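PDB 3NQK: uncharacterized protein from Bacteroides ovatus, which is of unknown function but pairs an N-terminal domain of the E-set clan with a BT_3044-like C-terminal domain built largely of antiparallel beta sheet. Local coordinates for residues F273-D279 and P291-A297; Y218-V222 and D231-D235; R184-T190 and Y202-E208. One frame throughout, in Å; residues are numbered along the deposited sequence.

Contact 1 of 3, residues F273-D279 and P291-A297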
# COMPACT_ATOMS: atom_id res chain seq x y z
N PHE A 273 4.29 -18.30 -30.00
CA PHE A 273 5.35 -17.98 -30.93
C PHE A 273 6.00 -19.20 -31.49
O PHE A 273 5.82 -20.30 -30.99
CB PHE A 273 6.40 -17.17 -30.20
CG PHE A 273 6.92 -17.85 -28.96
CD1 PHE A 273 6.31 -17.64 -27.75
CD2 PHE A 273 7.95 -18.75 -29.03
CE1 PHE A 273 6.76 -18.28 -26.62
CE2 PHE A 273 8.41 -19.40 -27.89
CZ PHE A 273 7.82 -19.16 -26.70
N GLU A 274 6.82 -18.99 -32.50
CA GLU A 274 7.56 -20.05 -33.13
C GLU A 274 8.73 -19.44 -33.85
O GLU A 274 8.56 -18.47 -34.56
CB GLU A 274 6.67 -20.79 -34.12
CG GLU A 274 7.37 -21.93 -34.88
CD GLU A 274 6.38 -22.86 -35.63
OE1 GLU A 274 5.25 -22.40 -35.97
OE2 GLU A 274 6.74 -24.03 -35.87
N TYR A 275 9.93 -19.96 -33.62
CA TYR A 275 11.13 -19.41 -34.28
C TYR A 275 12.25 -20.41 -34.41
O TYR A 275 12.24 -21.47 -33.79
CB TYR A 275 11.63 -18.17 -33.54
CG TYR A 275 12.06 -18.41 -32.09
CD1 TYR A 275 13.31 -18.92 -31.78
CD2 TYR A 275 11.24 -18.04 -31.04
CE1 TYR A 275 13.71 -19.11 -30.44
CE2 TYR A 275 11.62 -18.22 -29.72
CZ TYR A 275 12.86 -18.75 -29.42
OH TYR A 275 13.22 -18.91 -28.08
N ASP A 276 13.23 -20.06 -35.22
CA ASP A 276 14.45 -20.84 -35.34
C ASP A 276 15.58 -20.03 -34.79
O ASP A 276 15.56 -18.80 -34.87
CB ASP A 276 14.77 -21.13 -36.82
CG ASP A 276 13.91 -22.23 -37.40
OD1 ASP A 276 13.42 -23.09 -36.64
OD2 ASP A 276 13.77 -22.25 -38.65
N PHE A 277 16.60 -20.73 -34.27
CA PHE A 277 17.88 -20.10 -33.93
C PHE A 277 18.96 -21.14 -33.81
O PHE A 277 18.68 -22.33 -33.85
CB PHE A 277 17.78 -19.30 -32.65
CG PHE A 277 17.97 -20.11 -31.42
CD1 PHE A 277 16.93 -20.88 -30.91
CD2 PHE A 277 19.15 -20.05 -30.71
CE1 PHE A 277 17.09 -21.61 -29.74
CE2 PHE A 277 19.33 -20.80 -29.53
CZ PHE A 277 18.29 -21.57 -29.05
N GLN A 278 20.19 -20.69 -33.69
CA GLN A 278 21.35 -21.59 -33.59
C GLN A 278 22.11 -21.30 -32.35
O GLN A 278 22.28 -20.13 -31.98
CB GLN A 278 22.28 -21.39 -34.78
CG GLN A 278 21.65 -21.65 -36.10
CD GLN A 278 22.64 -21.64 -37.24
OE1 GLN A 278 23.75 -21.07 -37.14
NE2 GLN A 278 22.27 -22.27 -38.34
N ASP A 279 22.64 -22.35 -31.72
CA ASP A 279 23.51 -22.22 -30.56
C ASP A 279 24.89 -22.47 -31.06
O ASP A 279 25.18 -23.54 -31.58
CB ASP A 279 23.13 -23.23 -29.46
CG ASP A 279 24.12 -23.25 -28.29
OD1 ASP A 279 25.24 -22.71 -28.44
OD2 ASP A 279 23.80 -23.86 -27.25
N PRO A 291 27.36 -24.99 -35.41
CA PRO A 291 26.14 -24.54 -34.79
C PRO A 291 25.09 -25.61 -34.75
O PRO A 291 24.97 -26.38 -35.69
CB PRO A 291 25.70 -23.40 -35.71
CG PRO A 291 26.95 -22.87 -36.27
CD PRO A 291 27.85 -24.05 -36.43
N ILE A 292 24.35 -25.68 -33.64
CA ILE A 292 23.21 -26.58 -33.53
C ILE A 292 21.93 -25.77 -33.68
O ILE A 292 21.63 -24.93 -32.86
CB ILE A 292 23.18 -27.27 -32.19
CG1 ILE A 292 24.42 -28.13 -32.01
CG2 ILE A 292 21.95 -28.11 -32.05
CD1 ILE A 292 24.62 -28.62 -30.57
N LYS A 293 21.20 -26.01 -34.76
CA LYS A 293 19.98 -25.26 -35.05
C LYS A 293 18.80 -25.84 -34.29
O LYS A 293 18.65 -27.06 -34.20
CB LYS A 293 19.70 -25.31 -36.56
CG LYS A 293 18.64 -24.33 -37.05
CD LYS A 293 18.55 -24.33 -38.59
CE LYS A 293 17.73 -23.15 -39.12
NZ LYS A 293 17.86 -22.99 -40.60
N TYR A 294 17.93 -24.98 -33.76
CA TYR A 294 16.76 -25.43 -33.04
C TYR A 294 15.53 -24.77 -33.56
O TYR A 294 15.55 -23.61 -33.91
CB TYR A 294 16.88 -25.12 -31.55
CG TYR A 294 18.03 -25.82 -30.84
CD1 TYR A 294 17.94 -27.16 -30.47
CD2 TYR A 294 19.15 -25.12 -30.47
CE1 TYR A 294 19.00 -27.78 -29.81
CE2 TYR A 294 20.19 -25.72 -29.80
CZ TYR A 294 20.12 -27.04 -29.48
OH TYR A 294 21.19 -27.61 -28.83
N ARG A 295 14.43 -25.52 -33.59
CA ARG A 295 13.13 -24.95 -33.81
C ARG A 295 12.44 -24.84 -32.46
O ARG A 295 12.32 -25.83 -31.76
CB ARG A 295 12.31 -25.83 -34.74
CG ARG A 295 10.82 -25.43 -34.82
CD ARG A 295 10.65 -24.08 -35.44
NE ARG A 295 11.06 -24.09 -36.83
CZ ARG A 295 10.26 -24.41 -37.85
NH1 ARG A 295 8.99 -24.71 -37.63
NH2 ARG A 295 10.74 -24.41 -39.08
N VAL A 296 12.01 -23.64 -32.10
CA VAL A 296 11.29 -23.41 -30.83
C VAL A 296 9.84 -23.11 -31.15
O VAL A 296 9.56 -22.22 -31.95
CB VAL A 296 11.84 -22.20 -30.08
CG1 VAL A 296 11.19 -22.08 -28.70
CG2 VAL A 296 13.35 -22.29 -29.96
N ALA A 297 8.92 -23.81 -30.52
CA ALA A 297 7.51 -23.61 -30.82
C ALA A 297 6.62 -23.91 -29.63
O ALA A 297 6.82 -24.91 -28.95
CB ALA A 297 7.09 -24.47 -31.99

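Contact 2 of 3, residues Y218-V222 and D231-D235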
# COMPACT_ATOMS: atom_id res chain seq x y z
N TYR A 218 22.14 -14.22 -27.29
CA TYR A 218 20.90 -14.96 -27.50
C TYR A 218 19.64 -14.22 -27.02
O TYR A 218 18.56 -14.81 -26.99
CB TYR A 218 20.99 -16.33 -26.83
CG TYR A 218 22.10 -17.20 -27.38
CD1 TYR A 218 21.94 -17.91 -28.56
CD2 TYR A 218 23.31 -17.30 -26.72
CE1 TYR A 218 22.96 -18.69 -29.06
CE2 TYR A 218 24.33 -18.10 -27.22
CZ TYR A 218 24.16 -18.77 -28.39
OH TYR A 218 25.20 -19.55 -28.89
N LYS A 219 19.76 -12.93 -26.71
CA LYS A 219 18.58 -12.14 -26.27
C LYS A 219 17.57 -11.98 -27.40
O LYS A 219 17.94 -11.68 -28.53
CB LYS A 219 19.01 -10.74 -25.78
CG LYS A 219 19.83 -10.73 -24.46
CD LYS A 219 20.60 -9.39 -24.25
CE LYS A 219 19.95 -8.49 -23.21
NZ LYS A 219 20.83 -7.32 -22.87
N ILE A 220 16.30 -12.17 -27.09
CA ILE A 220 15.22 -11.91 -28.04
C ILE A 220 14.32 -10.82 -27.45
O ILE A 220 13.71 -11.02 -26.42
CB ILE A 220 14.34 -13.16 -28.27
CG1 ILE A 220 15.19 -14.35 -28.67
CG2 ILE A 220 13.29 -12.88 -29.33
CD1 ILE A 220 14.39 -15.59 -28.86
N ASN A 221 14.29 -9.66 -28.09
CA ASN A 221 13.46 -8.56 -27.63
C ASN A 221 12.02 -8.78 -28.04
O ASN A 221 11.75 -9.13 -29.18
CB ASN A 221 13.97 -7.23 -28.19
CG ASN A 221 15.34 -6.85 -27.65
OD1 ASN A 221 15.62 -7.00 -26.47
ND2 ASN A 221 16.21 -6.36 -28.54
N VAL A 222 11.11 -8.57 -27.11
CA VAL A 222 9.70 -8.82 -27.34
C VAL A 222 8.86 -7.61 -26.96
O VAL A 222 8.85 -7.19 -25.81
CB VAL A 222 9.24 -10.01 -26.52
CG1 VAL A 222 7.76 -10.27 -26.73
CG2 VAL A 222 10.05 -11.23 -26.88
N ASP A 231 6.02 -8.02 -31.49
CA ASP A 231 7.20 -7.96 -32.31
C ASP A 231 8.21 -8.82 -31.55
O ASP A 231 8.26 -8.76 -30.33
CB ASP A 231 7.76 -6.54 -32.43
CG ASP A 231 6.83 -5.60 -33.17
OD1 ASP A 231 6.25 -6.01 -34.21
OD2 ASP A 231 6.74 -4.41 -32.75
N MSE A 232 8.95 -9.66 -32.26
CA MSE A 232 10.04 -10.42 -31.66
C MSE A 232 11.22 -10.32 -32.57
O MSE A 232 11.14 -10.68 -33.73
CB MSE A 232 9.67 -11.89 -31.52
CG MSE A 232 8.55 -12.17 -30.55
SE MSE A 232 8.34 -14.07 -30.23
CE MSE A 232 10.13 -14.50 -29.70
N LYS A 233 12.33 -9.83 -32.05
CA LYS A 233 13.53 -9.67 -32.86
C LYS A 233 14.76 -9.88 -32.01
O LYS A 233 14.78 -9.51 -30.84
CB LYS A 233 13.55 -8.28 -33.47
CG LYS A 233 14.54 -8.12 -34.61
CD LYS A 233 14.56 -6.67 -35.14
CE LYS A 233 15.63 -6.47 -36.22
NZ LYS A 233 15.71 -5.06 -36.70
N GLN A 234 15.79 -10.49 -32.57
CA GLN A 234 17.06 -10.66 -31.86
C GLN A 234 17.61 -9.31 -31.50
O GLN A 234 17.41 -8.33 -32.23
CB GLN A 234 18.08 -11.43 -32.70
CG GLN A 234 18.76 -10.61 -33.82
CD GLN A 234 17.87 -10.39 -35.03
OE1 GLN A 234 16.82 -11.02 -35.17
NE2 GLN A 234 18.31 -9.52 -35.94
N ASP A 235 18.31 -9.24 -30.37
CA ASP A 235 18.90 -7.99 -29.90
C ASP A 235 20.19 -7.73 -30.65
O ASP A 235 20.48 -6.60 -31.01
CB ASP A 235 19.19 -8.08 -28.39
CG ASP A 235 19.84 -6.83 -27.85
OD1 ASP A 235 19.14 -5.81 -27.68
OD2 ASP A 235 21.04 -6.88 -27.54
O HOH W 1 20.35 -11.29 -29.67
O HOH W 2 17.47 -5.81 -25.04
O HOH W 3 15.94 -5.95 -31.40

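Contact 3 of 3, residues R184-T190 and Y202-E208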
# COMPACT_ATOMS: atom_id res chain seq x y z
N ARG A 184 12.68 -31.16 -26.52
CA ARG A 184 13.09 -30.91 -25.16
C ARG A 184 12.26 -29.77 -24.58
O ARG A 184 11.73 -28.93 -25.33
CB ARG A 184 14.56 -30.55 -25.12
CG ARG A 184 15.51 -31.78 -25.07
CD ARG A 184 16.95 -31.43 -25.52
NE ARG A 184 17.27 -30.01 -25.35
CZ ARG A 184 18.37 -29.43 -25.83
NH1 ARG A 184 19.30 -30.15 -26.45
NH2 ARG A 184 18.54 -28.12 -25.66
N THR A 185 12.12 -29.74 -23.26
CA THR A 185 11.38 -28.68 -22.57
C THR A 185 12.00 -28.39 -21.23
O THR A 185 12.72 -29.22 -20.67
CB THR A 185 9.91 -29.06 -22.34
OG1 THR A 185 9.83 -30.12 -21.39
CG2 THR A 185 9.26 -29.50 -23.60
N THR A 186 11.73 -27.20 -20.71
CA THR A 186 12.10 -26.85 -19.34
C THR A 186 10.87 -26.27 -18.66
O THR A 186 9.88 -25.99 -19.31
CB THR A 186 13.24 -25.83 -19.29
OG1 THR A 186 13.74 -25.74 -17.95
CG2 THR A 186 12.77 -24.47 -19.75
N ASP A 187 10.92 -26.10 -17.36
CA ASP A 187 9.72 -25.71 -16.65
C ASP A 187 9.46 -24.19 -16.62
O ASP A 187 8.33 -23.77 -16.47
CB ASP A 187 9.70 -26.32 -15.22
CG ASP A 187 10.93 -25.97 -14.41
OD1 ASP A 187 11.72 -25.10 -14.86
OD2 ASP A 187 11.13 -26.59 -13.33
N LYS A 188 10.48 -23.37 -16.83
CA LYS A 188 10.30 -21.90 -16.78
C LYS A 188 11.40 -21.13 -17.53
O LYS A 188 12.51 -21.61 -17.69
CB LYS A 188 10.29 -21.45 -15.32
CG LYS A 188 11.68 -21.52 -14.66
CD LYS A 188 11.61 -21.29 -13.14
CE LYS A 188 12.98 -21.49 -12.47
NZ LYS A 188 12.88 -21.36 -10.99
N ARG A 189 11.07 -19.90 -17.93
CA ARG A 189 12.02 -18.99 -18.56
C ARG A 189 11.78 -17.59 -18.04
O ARG A 189 10.63 -17.20 -17.81
CB ARG A 189 11.86 -18.99 -20.08
CG ARG A 189 12.16 -20.33 -20.78
CD ARG A 189 13.62 -20.75 -20.61
NE ARG A 189 14.53 -19.94 -21.42
CZ ARG A 189 15.85 -20.11 -21.45
NH1 ARG A 189 16.42 -21.03 -20.71
NH2 ARG A 189 16.59 -19.34 -22.23
N THR A 190 12.85 -16.83 -17.87
CA THR A 190 12.73 -15.50 -17.31
C THR A 190 12.64 -14.46 -18.39
O THR A 190 13.45 -14.43 -19.32
CB THR A 190 13.91 -15.18 -16.41
OG1 THR A 190 14.06 -16.22 -15.43
CG2 THR A 190 13.69 -13.82 -15.70
N TYR A 202 16.08 -15.22 -23.22
CA TYR A 202 17.17 -15.86 -23.91
C TYR A 202 16.60 -17.00 -24.79
O TYR A 202 15.74 -17.75 -24.37
CB TYR A 202 18.21 -16.38 -22.92
CG TYR A 202 18.93 -15.28 -22.18
CD1 TYR A 202 19.86 -14.49 -22.82
CD2 TYR A 202 18.68 -15.04 -20.83
CE1 TYR A 202 20.53 -13.44 -22.15
CE2 TYR A 202 19.34 -14.00 -20.14
CZ TYR A 202 20.25 -13.21 -20.81
OH TYR A 202 20.92 -12.20 -20.14
N ALA A 203 17.06 -17.06 -26.02
CA ALA A 203 16.57 -18.02 -26.99
C ALA A 203 16.50 -19.46 -26.46
O ALA A 203 17.43 -19.95 -25.79
CB ALA A 203 17.46 -17.99 -28.24
N GLY A 204 15.41 -20.14 -26.80
CA GLY A 204 15.28 -21.56 -26.54
C GLY A 204 15.58 -21.95 -25.13
O GLY A 204 15.01 -21.40 -24.20
N LEU A 205 16.50 -22.90 -24.97
CA LEU A 205 16.86 -23.42 -23.65
C LEU A 205 18.25 -22.96 -23.22
O LEU A 205 18.81 -23.50 -22.27
CB LEU A 205 16.77 -24.95 -23.65
CG LEU A 205 15.36 -25.54 -23.82
CD1 LEU A 205 15.41 -27.07 -23.76
CD2 LEU A 205 14.43 -25.02 -22.76
N ILE A 206 18.76 -21.92 -23.87
CA ILE A 206 20.06 -21.35 -23.51
C ILE A 206 20.12 -21.08 -22.01
O ILE A 206 19.18 -20.50 -21.42
CB ILE A 206 20.32 -20.04 -24.28
CG1 ILE A 206 20.64 -20.34 -25.75
CG2 ILE A 206 21.44 -19.25 -23.64
CD1 ILE A 206 21.88 -21.12 -25.96
N ASN A 207 21.22 -21.50 -21.38
CA ASN A 207 21.39 -21.33 -19.95
C ASN A 207 21.45 -19.85 -19.57
O ASN A 207 22.34 -19.12 -20.01
CB ASN A 207 22.66 -22.03 -19.48
CG ASN A 207 22.71 -22.23 -17.96
OD1 ASN A 207 22.40 -21.33 -17.17
ND2 ASN A 207 23.11 -23.41 -17.56
N GLU A 208 20.53 -19.44 -18.70
CA GLU A 208 20.41 -18.03 -18.28
C GLU A 208 21.55 -17.60 -17.36
O GLU A 208 21.65 -16.43 -17.02
CB GLU A 208 19.03 -17.79 -17.58
CG GLU A 208 17.81 -18.21 -18.48
CD GLU A 208 16.43 -17.96 -17.84
OE1 GLU A 208 16.33 -17.98 -16.60
OE2 GLU A 208 15.45 -17.77 -18.59
O HOH W 4 14.86 -16.17 -20.71

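Contact 1 of 3, residues F273-D279 and P291-A297
Neighbouring strands 264-279 and 292-307 of the large antiparallel sheet in the BT_3044-like region illustrate how such a pair separates its faces. Pro-291 leads in, its CB 3.4 Å from OE1 of Gln-278. Ile-292 forms a hydrogen-bonded pair with Asp-279, its O accepting from Asp-279 N at 3.0 Å. Lys-293, opposite Gln-278 in a non-hydrogen-bonded pair, also makes a cation-pi contact with Tyr-174. Tyr-294 pairs with Phe-277 (Tyr-294 N to Phe-277 O, 2.8 Å), and their rings meet obliquely, centroids 5.7 Å apart. On the face shared by Glu-274 and Asp-276, Arg-295 joins a salt-bridge network, with NH1 2.9 Å from Glu-274 OE2. Val-296 returns to the largely aromatic face, among Phe-273, Tyr-275 and Phe-277; its CB sits over the Tyr-275 ring in a CH-pi contact, 3.7 Å from the centroid. Phe-273 also meets Met-232 (strand 230-234) and Met-169 (strand 169-175). Ala-297 stands opposite Glu-274, its CB 3.9 Å from Glu-274 CG. The network's shortest link is Arg-295 NE to Asp-276 OD1, 2.6 Å.

Contact 2 of 3, residues Y218-V222 and D231-D235
A beta hairpin, formed by strands 219-224 and 230-234, shows how rotamers finish what the backbone begins. Asn-221 and Lys-233 make a hydrogen-bonded antiparallel pair, with Asn-221 N to Lys-233 O at 2.8 Å and Lys-233 N to Asn-221 O at 3.0 Å. On the face bearing Ile-220, Val-222 and selenomethionine Met-232, the chi3 of Met-232 is p, turning its methyl back toward the hairpin, so that CE comes 3.6 Å from Ile-220 CG2; Val-222, with chi1 t, places CG2 4.1 Å from Met-232 CG. This face packs on Phe-273 and Tyr-275 of strand 264-279. Lys-233, extended with every chi t, carries its amine away from Asn-221. Lys-219 meets Asp-235 through their CB atoms, while its amine forms a salt bridge with Asp-120. Beyond the last strand residue, Asp-235 N still bonds Lys-219 O at 3.1 Å. Its t side chain lets OD1 accept from Asn-221 ND2 at 3.1 Å, and water 2 bridges that same OD1 to Asn-221 OD1, 2.6 Å from the water.

Contact 3 of 3, residues R184-T190 and Y202-E208
Arg-189, Leu-205 and Glu-208 carry most of this junction between strand 188-193 and the loop after strand 198-202. Arg-189, with chi1 to chi3 all m, sets its guanidinium against the type II' turn from Ala-203 to Ile-206. At its edge, Arg-189 NH2 donates to Tyr-202 O, just before the turn, at 2.8 Å, and NH1 and NH2 donate to Ile-206 O, at 2.9 and 3.0 Å. The turn, with Gly-204 at positive phi, is closed by Ile-206 N to Ala-203 O at 3.1 Å. Leu-205 places CD2 3.5 Å from Thr-186 CG2 and packs on Met-169 and Val-171. Glu-208 OE2 accepts from Thr-190 N at 2.9 Å and OE1 from Thr-190 OG1 at 3.1 Å. Glu-208 OE2 also lies over one guanidinium face, 3.7 Å from Arg-189 NE in a long, purely electrostatic salt bridge, with Gly-204 O over the opposite face. Water 4 joins OE2 to Thr-190 O and Tyr-202 N. Side chains and a water, acting mostly on backbone groups, thus replace direct backbone-to-backbone hydrogen bonds here.

How the contacts relate
The three contacts pack against one another in the BT_3044-like region, their centres 12 to 14 Å apart. Contact 1 supplies the aromatic face on which the other two converge. Tyr-275 links all three: its OH is 2.8 Å from Gly-204 N in contact 3, a probable hydrogen bond, and its CZ lies 3.6 Å from Ile-220 CD1 in contact 2. At the C-terminal end of segment 273-279, Asp-279 OD1 approaches Tyr-218 OH at 3.2 Å, probably hydrogen-bonded, and also accepts from Thr-281 N. Contacts 2 and 3 are joined through the backbone, Tyr-218 O to Ala-203 N at 2.9 Å. Thus one face of the strand pair receives side chains from both the hairpin and the turn.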